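Local structure of glideosome-associated protein 50 (Plasmodium falciparum 3D7, 3TGH) at residues C2-A7 with T132-S137; A153-D158 with S181-A186; Q199-S204 with D227-G232; N236-E241 with L268-D273. The protein probably anchors the parasite's gliding and invasion motor in the inner membrane complex, on a purple acid phosphatase fold. One frame throughout, in Å; residues are numbered along the deposited sequence.

Contact 1. Residues C2-A7 with T132-S137; sequences CQLRFA and THFTVS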
# COMPACT_ATOMS: atom_id res chain seq x y z
N CYS A 2 -6.23 -4.08 21.69
CA CYS A 2 -7.53 -4.10 21.01
C CYS A 2 -7.54 -3.34 19.68
O CYS A 2 -8.60 -2.93 19.20
CB CYS A 2 -8.61 -3.53 21.94
SG CYS A 2 -8.89 -4.48 23.47
N GLN A 3 -6.37 -3.16 19.08
CA GLN A 3 -6.25 -2.46 17.79
C GLN A 3 -5.22 -3.13 16.89
O GLN A 3 -4.39 -3.93 17.34
CB GLN A 3 -5.85 -1.00 18.01
CG GLN A 3 -6.87 -0.17 18.77
CD GLN A 3 -6.46 1.29 18.94
OE1 GLN A 3 -5.35 1.68 18.58
NE2 GLN A 3 -7.36 2.09 19.50
N LEU A 4 -5.29 -2.80 15.60
CA LEU A 4 -4.25 -3.16 14.63
C LEU A 4 -3.71 -1.85 14.06
O LEU A 4 -4.47 -1.03 13.57
CB LEU A 4 -4.82 -4.04 13.52
CG LEU A 4 -3.84 -4.63 12.50
CD1 LEU A 4 -4.56 -5.58 11.55
CD2 LEU A 4 -3.14 -3.55 11.70
N ARG A 5 -2.39 -1.67 14.14
CA ARG A 5 -1.75 -0.44 13.71
C ARG A 5 -0.65 -0.69 12.70
O ARG A 5 0.25 -1.51 12.93
CB ARG A 5 -1.18 0.29 14.92
CG ARG A 5 -2.26 0.75 15.88
CD ARG A 5 -1.69 1.61 16.97
NE ARG A 5 -2.73 2.20 17.80
CZ ARG A 5 -2.51 3.05 18.80
NH1 ARG A 5 -1.27 3.42 19.11
NH2 ARG A 5 -3.54 3.53 19.49
N PHE A 6 -0.72 0.04 11.59
CA PHE A 6 0.24 -0.09 10.53
C PHE A 6 0.56 1.28 9.96
O PHE A 6 -0.19 2.24 10.18
CB PHE A 6 -0.24 -1.09 9.46
CG PHE A 6 -1.38 -0.60 8.61
CD1 PHE A 6 -1.13 0.00 7.38
CD2 PHE A 6 -2.70 -0.75 9.03
CE1 PHE A 6 -2.18 0.44 6.58
CE2 PHE A 6 -3.76 -0.31 8.22
CZ PHE A 6 -3.49 0.28 7.00
N ALA A 7 1.71 1.39 9.31
CA ALA A 7 2.14 2.63 8.69
C ALA A 7 2.21 2.46 7.18
O ALA A 7 2.38 1.34 6.68
CB ALA A 7 3.50 3.07 9.24
N THR A 132 -5.52 -10.95 8.00
CA THR A 132 -5.17 -11.02 9.40
C THR A 132 -6.39 -10.73 10.28
O THR A 132 -7.50 -10.53 9.77
CB THR A 132 -3.99 -10.08 9.73
OG1 THR A 132 -3.51 -10.35 11.06
CG2 THR A 132 -4.39 -8.60 9.58
N HIS A 133 -6.19 -10.74 11.59
CA HIS A 133 -7.28 -10.52 12.53
C HIS A 133 -6.73 -10.02 13.86
O HIS A 133 -5.55 -10.19 14.15
CB HIS A 133 -8.06 -11.81 12.75
CG HIS A 133 -7.23 -12.93 13.31
ND1 HIS A 133 -7.23 -13.25 14.65
CD2 HIS A 133 -6.35 -13.77 12.71
CE1 HIS A 133 -6.39 -14.26 14.85
NE2 HIS A 133 -5.85 -14.59 13.70
N PHE A 134 -7.61 -9.40 14.65
CA PHE A 134 -7.26 -8.97 16.00
C PHE A 134 -8.49 -9.02 16.90
O PHE A 134 -9.62 -9.01 16.41
CB PHE A 134 -6.63 -7.57 15.98
CG PHE A 134 -7.53 -6.48 15.46
CD1 PHE A 134 -8.23 -5.66 16.34
CD2 PHE A 134 -7.68 -6.26 14.10
CE1 PHE A 134 -9.06 -4.64 15.87
CE2 PHE A 134 -8.50 -5.25 13.62
CZ PHE A 134 -9.19 -4.44 14.50
N THR A 135 -8.25 -9.08 18.21
CA THR A 135 -9.32 -9.20 19.20
C THR A 135 -9.75 -7.83 19.73
O THR A 135 -8.91 -6.95 19.91
CB THR A 135 -8.88 -10.08 20.40
OG1 THR A 135 -8.32 -11.31 19.92
CG2 THR A 135 -10.05 -10.38 21.31
N VAL A 136 -11.05 -7.66 19.97
CA VAL A 136 -11.59 -6.43 20.56
C VAL A 136 -12.53 -6.76 21.72
O VAL A 136 -12.94 -7.91 21.89
CB VAL A 136 -12.35 -5.58 19.52
CG1 VAL A 136 -11.40 -5.08 18.45
CG2 VAL A 136 -13.49 -6.38 18.90
N SER A 137 -12.87 -5.74 22.51
CA SER A 137 -13.76 -5.89 23.67
C SER A 137 -15.19 -5.45 23.36
O SER A 137 -15.52 -5.11 22.22
CB SER A 137 -13.23 -5.08 24.86
OG SER A 137 -11.91 -5.50 25.21
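Leu4 lays its CB over one face of the Phe134 ring, 4.1 Å from the ring centroid and 28° off the ring normal, a CH-pi contact at the buried heart of this pairing. The two side chains cross at about a right angle. Leu4 CG stands anti to the backbone N (chi1 -173°), and beyond it CD1 runs on to meet Thr132 CG2 tip to tip at 3.6 Å. Leucine suits the place: while its CB lies on the ring, it is long enough to carry a methyl on to the threonine. The backbone of Gln3 and Leu4 lies over the same face, with Leu4 N 4.1 Å above the plane of the Phe134 ring. Strands 4-8 and 128-136 belong to different sheets of the two-sheet core of the calcineurin-like phosphoesterase fold, which explains why side chains rather than backbone bonds join them here; Leu281 of strand 275-282 and Leu150 of strand 148-156 also touch Phe134. Toward Cys2 the contact opens to solvent, though the backbones draw close there. Cys2 CA sends a C-H toward Thr135 O at 3.4 Å, and Cys2 O rests 3.6 Å from Val136 CG1. Last, at the exposed end, the small polar groups Cys2 SG and Ser137 OG lie 3.6 Å apart. On this outer side Gln3 turns from Phe134, its OE1 gripped by both NE and NH2 of Arg5.

Contact 2. Residues A153-D158 with S181-A186; sequences AFIFID and SQLSVA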
# COMPACT_ATOMS: atom_id res chain seq x y z
N ALA A 153 -8.54 -7.58 5.60
CA ALA A 153 -7.97 -8.06 4.35
C ALA A 153 -7.17 -6.94 3.71
O ALA A 153 -7.70 -5.87 3.45
CB ALA A 153 -9.06 -8.54 3.42
N PHE A 154 -5.89 -7.20 3.48
CA PHE A 154 -5.00 -6.30 2.75
C PHE A 154 -4.76 -6.89 1.38
O PHE A 154 -4.29 -8.03 1.26
CB PHE A 154 -3.68 -6.13 3.51
CG PHE A 154 -3.83 -5.34 4.78
CD1 PHE A 154 -4.23 -5.95 5.95
CD2 PHE A 154 -3.58 -3.97 4.79
CE1 PHE A 154 -4.38 -5.20 7.12
CE2 PHE A 154 -3.73 -3.23 5.95
CZ PHE A 154 -4.13 -3.84 7.12
N ILE A 155 -5.13 -6.15 0.34
CA ILE A 155 -4.99 -6.60 -1.03
C ILE A 155 -3.98 -5.69 -1.74
O ILE A 155 -4.11 -4.45 -1.72
CB ILE A 155 -6.34 -6.63 -1.76
CG1 ILE A 155 -7.25 -7.68 -1.10
CG2 ILE A 155 -6.15 -6.94 -3.25
CD1 ILE A 155 -8.72 -7.50 -1.43
N PHE A 156 -2.95 -6.30 -2.31
CA PHE A 156 -1.86 -5.56 -2.94
C PHE A 156 -1.94 -5.74 -4.44
O PHE A 156 -1.94 -6.86 -4.95
CB PHE A 156 -0.51 -6.03 -2.40
CG PHE A 156 -0.35 -5.81 -0.92
CD1 PHE A 156 -0.83 -6.74 -0.01
CD2 PHE A 156 0.24 -4.64 -0.44
CE1 PHE A 156 -0.71 -6.52 1.37
CE2 PHE A 156 0.36 -4.41 0.91
CZ PHE A 156 -0.13 -5.35 1.83
N ILE A 157 -2.01 -4.62 -5.16
CA ILE A 157 -2.16 -4.65 -6.62
C ILE A 157 -0.99 -3.98 -7.32
O ILE A 157 -0.33 -3.10 -6.75
CB ILE A 157 -3.49 -3.98 -7.09
CG1 ILE A 157 -3.59 -2.53 -6.65
CG2 ILE A 157 -4.69 -4.74 -6.54
CD1 ILE A 157 -4.83 -1.80 -7.22
N ASP A 158 -0.73 -4.43 -8.54
CA ASP A 158 0.23 -3.79 -9.41
C ASP A 158 -0.56 -3.04 -10.47
O ASP A 158 -1.10 -3.65 -11.40
CB ASP A 158 1.17 -4.78 -10.06
CG ASP A 158 2.31 -4.09 -10.78
OD1 ASP A 158 2.02 -3.26 -11.67
OD2 ASP A 158 3.47 -4.32 -10.44
N SER A 181 -11.19 -12.39 -7.39
CA SER A 181 -11.28 -13.50 -6.44
C SER A 181 -10.98 -13.03 -5.02
O SER A 181 -11.72 -13.35 -4.10
CB SER A 181 -10.32 -14.63 -6.83
OG SER A 181 -10.68 -15.17 -8.09
N GLN A 182 -9.91 -12.26 -4.84
CA GLN A 182 -9.57 -11.71 -3.53
C GLN A 182 -10.71 -10.87 -2.93
O GLN A 182 -11.03 -11.00 -1.76
CB GLN A 182 -8.30 -10.86 -3.63
CG GLN A 182 -7.04 -11.64 -3.95
CD GLN A 182 -5.91 -10.77 -4.46
OE1 GLN A 182 -6.15 -9.72 -5.07
NE2 GLN A 182 -4.68 -11.21 -4.25
N LEU A 183 -11.31 -10.00 -3.74
CA LEU A 183 -12.38 -9.14 -3.25
C LEU A 183 -13.64 -9.95 -2.92
O LEU A 183 -14.32 -9.66 -1.94
CB LEU A 183 -12.69 -8.03 -4.27
CG LEU A 183 -11.60 -6.97 -4.42
CD1 LEU A 183 -11.85 -6.14 -5.70
CD2 LEU A 183 -11.51 -6.07 -3.21
N SER A 184 -13.92 -10.96 -3.74
CA SER A 184 -15.05 -11.86 -3.50
C SER A 184 -14.95 -12.58 -2.15
O SER A 184 -15.96 -12.77 -1.46
CB SER A 184 -15.15 -12.89 -4.62
OG SER A 184 -16.30 -13.70 -4.45
N VAL A 185 -13.74 -12.99 -1.79
CA VAL A 185 -13.50 -13.63 -0.49
C VAL A 185 -13.57 -12.60 0.64
O VAL A 185 -14.23 -12.82 1.65
CB VAL A 185 -12.16 -14.38 -0.46
CG1 VAL A 185 -11.82 -14.86 0.96
CG2 VAL A 185 -12.18 -15.55 -1.44
N ALA A 186 -12.90 -11.46 0.45
CA ALA A 186 -12.87 -10.41 1.47
C ALA A 186 -14.27 -9.96 1.87
O ALA A 186 -14.53 -9.71 3.05
CB ALA A 186 -12.03 -9.21 0.99
O HOH W 1 -4.13 -8.37 -6.12
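Gln182, the first residue of 181-186 to meet the strand, slides past Ile155 in the opposite direction. Its CG is anti to the carbonyl carbon (chi1 -67°) and the chain beyond is extended, which carries the amide alongside the isoleucine: OE1 comes to 3.3 Å from Ile155 CG2, while Gln182 CB lies 4.0 Å from Ile155 CD1. The amide is buried yet provided for at both ends. A water donates to Gln182 OE1 at 2.6 Å and also to Phe156 O at 2.9 Å, bridging helix and strand, and NE2 is hydrogen-bonded to His129 ND1. One residue on, Leu183 crosses Ile155 at about a right angle and brings CD2 to 3.6 Å from Ile155 CD1, methyl against methyl. Ala186, a turn after Gln182, closes the row with CB 3.9 Å from Ala153 CB. Two alanines suit this end because their single methyls let the backbones draw near, with the CA atoms of Ala153 and Ala186 6.2 Å apart. The strand and helix run close to antiparallel, at 171°, as expected in the beta-alpha-beta unit formed by strand 148-156, helix 169-189 and strand 192-196. Apolar methyls thus share the interface with the aliphatic part and amide of Gln182, and no direct hydrogen bond sets the register; the water bridge gives the buried Gln182 OE1 a donor and links it to Phe156 O.

Contact 3. Residues Q199-S204 with D227-G232; sequences QPIYSS and DLYISG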
# COMPACT_ATOMS: atom_id res chain seq x y z
N GLN A 199 -0.70 3.67 -8.64
CA GLN A 199 -1.47 4.74 -9.27
C GLN A 199 -2.82 4.99 -8.57
O GLN A 199 -3.63 4.07 -8.44
CB GLN A 199 -1.68 4.41 -10.75
CG GLN A 199 -2.61 5.34 -11.50
CD GLN A 199 -2.06 6.75 -11.62
OE1 GLN A 199 -0.95 6.95 -12.11
NE2 GLN A 199 -2.85 7.73 -11.19
N PRO A 200 -3.08 6.24 -8.15
CA PRO A 200 -4.41 6.57 -7.61
C PRO A 200 -5.51 6.56 -8.66
O PRO A 200 -5.26 6.84 -9.84
CB PRO A 200 -4.25 7.99 -7.06
CG PRO A 200 -2.98 8.50 -7.59
CD PRO A 200 -2.12 7.34 -7.97
N ILE A 201 -6.72 6.24 -8.22
CA ILE A 201 -7.92 6.41 -9.01
C ILE A 201 -8.27 7.91 -9.03
O ILE A 201 -8.52 8.48 -10.09
CB ILE A 201 -9.10 5.62 -8.42
CG1 ILE A 201 -8.82 4.12 -8.52
CG2 ILE A 201 -10.41 5.99 -9.13
CD1 ILE A 201 -9.75 3.26 -7.65
N TYR A 202 -8.27 8.52 -7.84
CA TYR A 202 -8.60 9.93 -7.68
C TYR A 202 -7.43 10.64 -7.01
O TYR A 202 -6.89 10.14 -6.03
CB TYR A 202 -9.85 10.11 -6.82
CG TYR A 202 -11.12 9.56 -7.42
CD1 TYR A 202 -11.50 9.87 -8.73
CD2 TYR A 202 -11.98 8.78 -6.66
CE1 TYR A 202 -12.68 9.38 -9.26
CE2 TYR A 202 -13.16 8.29 -7.18
CZ TYR A 202 -13.51 8.60 -8.48
OH TYR A 202 -14.69 8.10 -8.99
N SER A 203 -7.05 11.80 -7.55
CA SER A 203 -5.93 12.56 -7.01
C SER A 203 -5.97 14.01 -7.48
O SER A 203 -6.21 14.29 -8.66
CB SER A 203 -4.60 11.93 -7.42
OG SER A 203 -3.47 12.69 -6.99
N SER A 204 -5.72 14.92 -6.54
CA SER A 204 -5.54 16.34 -6.86
C SER A 204 -4.09 16.63 -7.25
O SER A 204 -3.76 17.76 -7.62
CB SER A 204 -5.96 17.22 -5.67
OG SER A 204 -7.29 16.95 -5.26
N ASP A 227 -12.77 -0.23 2.24
CA ASP A 227 -12.67 0.92 3.14
C ASP A 227 -11.69 1.97 2.64
O ASP A 227 -12.03 3.15 2.55
CB ASP A 227 -12.25 0.44 4.54
CG ASP A 227 -13.30 -0.45 5.17
OD1 ASP A 227 -14.39 0.05 5.53
OD2 ASP A 227 -13.04 -1.67 5.32
N LEU A 228 -10.47 1.52 2.32
CA LEU A 228 -9.37 2.40 1.89
C LEU A 228 -8.70 1.87 0.63
O LEU A 228 -8.39 0.68 0.55
CB LEU A 228 -8.28 2.45 2.96
CG LEU A 228 -8.26 3.47 4.08
CD1 LEU A 228 -9.55 3.53 4.84
CD2 LEU A 228 -7.09 3.13 4.99
N TYR A 229 -8.43 2.76 -0.32
CA TYR A 229 -7.46 2.47 -1.37
C TYR A 229 -6.29 3.42 -1.15
O TYR A 229 -6.44 4.63 -1.27
CB TYR A 229 -8.05 2.64 -2.79
CG TYR A 229 -7.00 2.47 -3.88
CD1 TYR A 229 -6.15 1.37 -3.90
CD2 TYR A 229 -6.84 3.43 -4.88
CE1 TYR A 229 -5.19 1.22 -4.88
CE2 TYR A 229 -5.88 3.28 -5.88
CZ TYR A 229 -5.05 2.17 -5.86
OH TYR A 229 -4.08 2.01 -6.83
N ILE A 230 -5.15 2.86 -0.78
CA ILE A 230 -3.94 3.61 -0.49
C ILE A 230 -3.00 3.54 -1.68
O ILE A 230 -2.61 2.44 -2.12
CB ILE A 230 -3.21 3.06 0.78
CG1 ILE A 230 -4.19 2.96 1.97
CG2 ILE A 230 -1.99 3.94 1.11
CD1 ILE A 230 -3.60 2.25 3.22
N SER A 231 -2.65 4.69 -2.24
CA SER A 231 -1.79 4.75 -3.41
C SER A 231 -0.67 5.76 -3.19
O SER A 231 -0.61 6.43 -2.15
CB SER A 231 -2.63 5.11 -4.64
OG SER A 231 -3.28 6.35 -4.45
N GLY A 232 0.23 5.85 -4.16
CA GLY A 232 1.35 6.77 -4.12
C GLY A 232 1.41 7.47 -5.46
O GLY A 232 0.42 8.06 -5.89
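Tyr229 OH donates to Gln199 O at 2.7 Å, a bond between the far end of a strand side chain and the backbone of the loop that packs on it. The hydroxyl approaches from above the carbonyl plane, 40° out of it. Tyr229 CG is anti to the backbone N (chi1 174°), and the rigid ring beyond it spans the distance to the loop; a tyrosine suits the place because it joins an apolar edge to a polar tip. Ile201 N lies near the ring plane at the same edge as the bonded carbonyl, while Ile201 crosses the tyrosine obliquely and sets CD1 4.0 Å from Tyr229 CD2. Two residues on, Ser231 meets the proline. Its OG lies between the backbone N and the carbonyl carbon (chi1 58°) and sits 3.2 Å from Pro200 CB; Pro200 CD meanwhile comes to 3.4 Å from Gly232 O. Small residues here admit the proline ring close to the strand backbone. The loop is also tied to itself: Gln199 NE2 donates to Pro200 O at 2.9 Å, in the carbonyl plane and on a lone pair, and has a further bond to Ser207 OG. The Gln199 side chain is about 4 Å from a bound cobalt ion and from that of His233, a metal-binding residue, which places this contact beside the metal site. Strand 228-231 lies between strands 192-196 and 245-250 in its sheet, and Leu213 and Ala214 of helix 211-216 pack on Ile201 of the loop.

Contact 4. Residues N236-E241 with L268-D273; sequences NMEVIE and LFFSSD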
# COMPACT_ATOMS: atom_id res chain seq x y z
N ASN A 236 2.68 13.54 -2.90
CA ASN A 236 1.95 14.37 -1.95
C ASN A 236 1.15 13.47 -1.02
O ASN A 236 1.16 12.23 -1.16
CB ASN A 236 1.04 15.37 -2.68
CG ASN A 236 0.01 14.69 -3.57
OD1 ASN A 236 0.19 14.61 -4.78
ND2 ASN A 236 -1.07 14.21 -2.97
N MET A 237 0.48 14.09 -0.06
CA MET A 237 -0.46 13.38 0.80
C MET A 237 -1.85 13.93 0.52
O MET A 237 -2.01 15.13 0.28
CB MET A 237 -0.09 13.56 2.28
CG MET A 237 1.23 12.87 2.64
SD MET A 237 1.70 12.97 4.40
CE MET A 237 1.58 14.72 4.68
N GLU A 238 -2.84 13.06 0.54
CA GLU A 238 -4.22 13.47 0.30
C GLU A 238 -5.21 12.43 0.80
O GLU A 238 -4.91 11.22 0.83
CB GLU A 238 -4.46 13.73 -1.19
CG GLU A 238 -5.92 14.07 -1.55
CD GLU A 238 -6.08 14.77 -2.89
OE1 GLU A 238 -5.36 14.42 -3.85
OE2 GLU A 238 -6.94 15.66 -2.98
N VAL A 239 -6.40 12.89 1.19
CA VAL A 239 -7.54 12.00 1.34
C VAL A 239 -8.74 12.57 0.58
O VAL A 239 -9.13 13.74 0.76
CB VAL A 239 -7.86 11.68 2.83
CG1 VAL A 239 -7.98 12.94 3.66
CG2 VAL A 239 -9.13 10.81 2.93
N ILE A 240 -9.28 11.74 -0.31
CA ILE A 240 -10.51 12.02 -1.04
C ILE A 240 -11.53 10.98 -0.60
O ILE A 240 -11.26 9.78 -0.67
CB ILE A 240 -10.27 11.92 -2.56
CG1 ILE A 240 -9.44 13.13 -3.02
CG2 ILE A 240 -11.60 11.83 -3.33
CD1 ILE A 240 -8.87 13.00 -4.42
N GLU A 241 -12.69 11.43 -0.12
CA GLU A 241 -13.70 10.50 0.37
C GLU A 241 -14.94 10.56 -0.49
O GLU A 241 -15.47 11.65 -0.75
CB GLU A 241 -14.06 10.76 1.84
CG GLU A 241 -14.79 9.58 2.48
CD GLU A 241 -15.21 9.82 3.92
OE1 GLU A 241 -14.43 10.41 4.70
OE2 GLU A 241 -16.34 9.40 4.28
N LEU A 268 -10.65 16.10 1.15
CA LEU A 268 -10.81 16.57 2.52
C LEU A 268 -9.52 17.18 3.06
O LEU A 268 -9.54 17.99 3.99
CB LEU A 268 -11.25 15.41 3.42
CG LEU A 268 -12.61 14.79 3.10
CD1 LEU A 268 -12.83 13.56 3.98
CD2 LEU A 268 -13.72 15.80 3.29
N PHE A 269 -8.39 16.78 2.48
CA PHE A 269 -7.09 17.23 2.93
C PHE A 269 -6.08 16.98 1.83
O PHE A 269 -6.11 15.94 1.17
CB PHE A 269 -6.68 16.45 4.19
CG PHE A 269 -5.20 16.45 4.46
CD1 PHE A 269 -4.57 17.56 4.97
CD2 PHE A 269 -4.44 15.31 4.19
CE1 PHE A 269 -3.20 17.55 5.22
CE2 PHE A 269 -3.08 15.30 4.44
CZ PHE A 269 -2.46 16.42 4.95
N PHE A 270 -5.19 17.95 1.64
CA PHE A 270 -4.08 17.81 0.71
C PHE A 270 -2.85 18.50 1.27
O PHE A 270 -2.95 19.62 1.78
CB PHE A 270 -4.43 18.43 -0.65
CG PHE A 270 -3.34 18.29 -1.68
CD1 PHE A 270 -3.41 17.32 -2.67
CD2 PHE A 270 -2.23 19.14 -1.67
CE1 PHE A 270 -2.41 17.19 -3.62
CE2 PHE A 270 -1.23 19.01 -2.61
CZ PHE A 270 -1.32 18.03 -3.59
N SER A 271 -1.69 17.85 1.16
CA SER A 271 -0.42 18.47 1.53
C SER A 271 0.71 17.97 0.64
O SER A 271 0.79 16.78 0.34
CB SER A 271 -0.08 18.16 2.99
OG SER A 271 1.16 18.73 3.35
N SER A 272 1.57 18.89 0.22
CA SER A 272 2.76 18.53 -0.55
C SER A 272 3.94 18.18 0.37
O SER A 272 5.01 17.85 -0.12
CB SER A 272 3.14 19.68 -1.49
OG SER A 272 3.47 20.85 -0.77
N ASP A 273 3.74 18.24 1.69
CA ASP A 273 4.79 17.91 2.65
C ASP A 273 5.32 16.49 2.47
O ASP A 273 4.55 15.57 2.18
CB ASP A 273 4.29 18.05 4.10
CG ASP A 273 4.13 19.49 4.55
OD1 ASP A 273 4.14 20.40 3.69
OD2 ASP A 273 3.99 19.70 5.77
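Backbone bonds pair Met237 with Ser271, Met237 N to Ser271 O at 2.7 Å and Ser271 N to Met237 O at 2.9 Å, in an antiparallel ladder. Farther along, Val239 faces both Leu268 and Phe269, a classic beta bulge: Val239 N donates to Phe269 O at 3.1 Å and Leu268 N to Val239 O at 2.8 Å.

Among apolar contacts, Val239 CG1 touches Phe269 CB at 3.8 Å, while Met237 CB approaches Phe269 CE2. These bulky chains suit a face that meets another sheet.

Polar groups meet the other aromatic. Phe270 CG stands anti to the backbone N (chi1 -179°), starting the ring toward Asn236 and Glu238, and Met237 O lies over one face. The Asn236 amide, 30° from the Phe270 ring plane, brings ND2 to 3.3 Å from Phe270 CE1, and the Glu238 carboxylate stands at the ring's edge, its plane 87° from the ring's. There a phenylalanine may offer its slightly positive C-H rim to the acid, whose OE2 is held by Ser204 and Ser267.

Strand 267-271 is outermost in its sheet, with 237-242 between it and 245-250; strands 285-292 and 297-305 of the other sheet lie against Met237, Val239 and Phe269.

Overall arrangement
Contacts 2 and 3 are buried, whereas contacts 1 and 4 are only partly so and lie farther from the centre of the chain. All four reach one sheet: contact 1 sets its first strand, 128-136, against the other sheet, contact 4 pairs two strands at the far margin, and contacts 2 and 3 fasten a helix and a loop to the strands between. Chemistry follows place. Contact 4 has the backbone ladder, contact 1 combines a CH-pi contact with close backbone passage, contact 2 sets methyls beside a buried amide and its water, and contact 3, beside the metal, turns on a tyrosine hydroxyl. Phe6 packs on Phe154 and Ile230, Ile157 on Tyr229, and Ser204 probably bonds to Glu238.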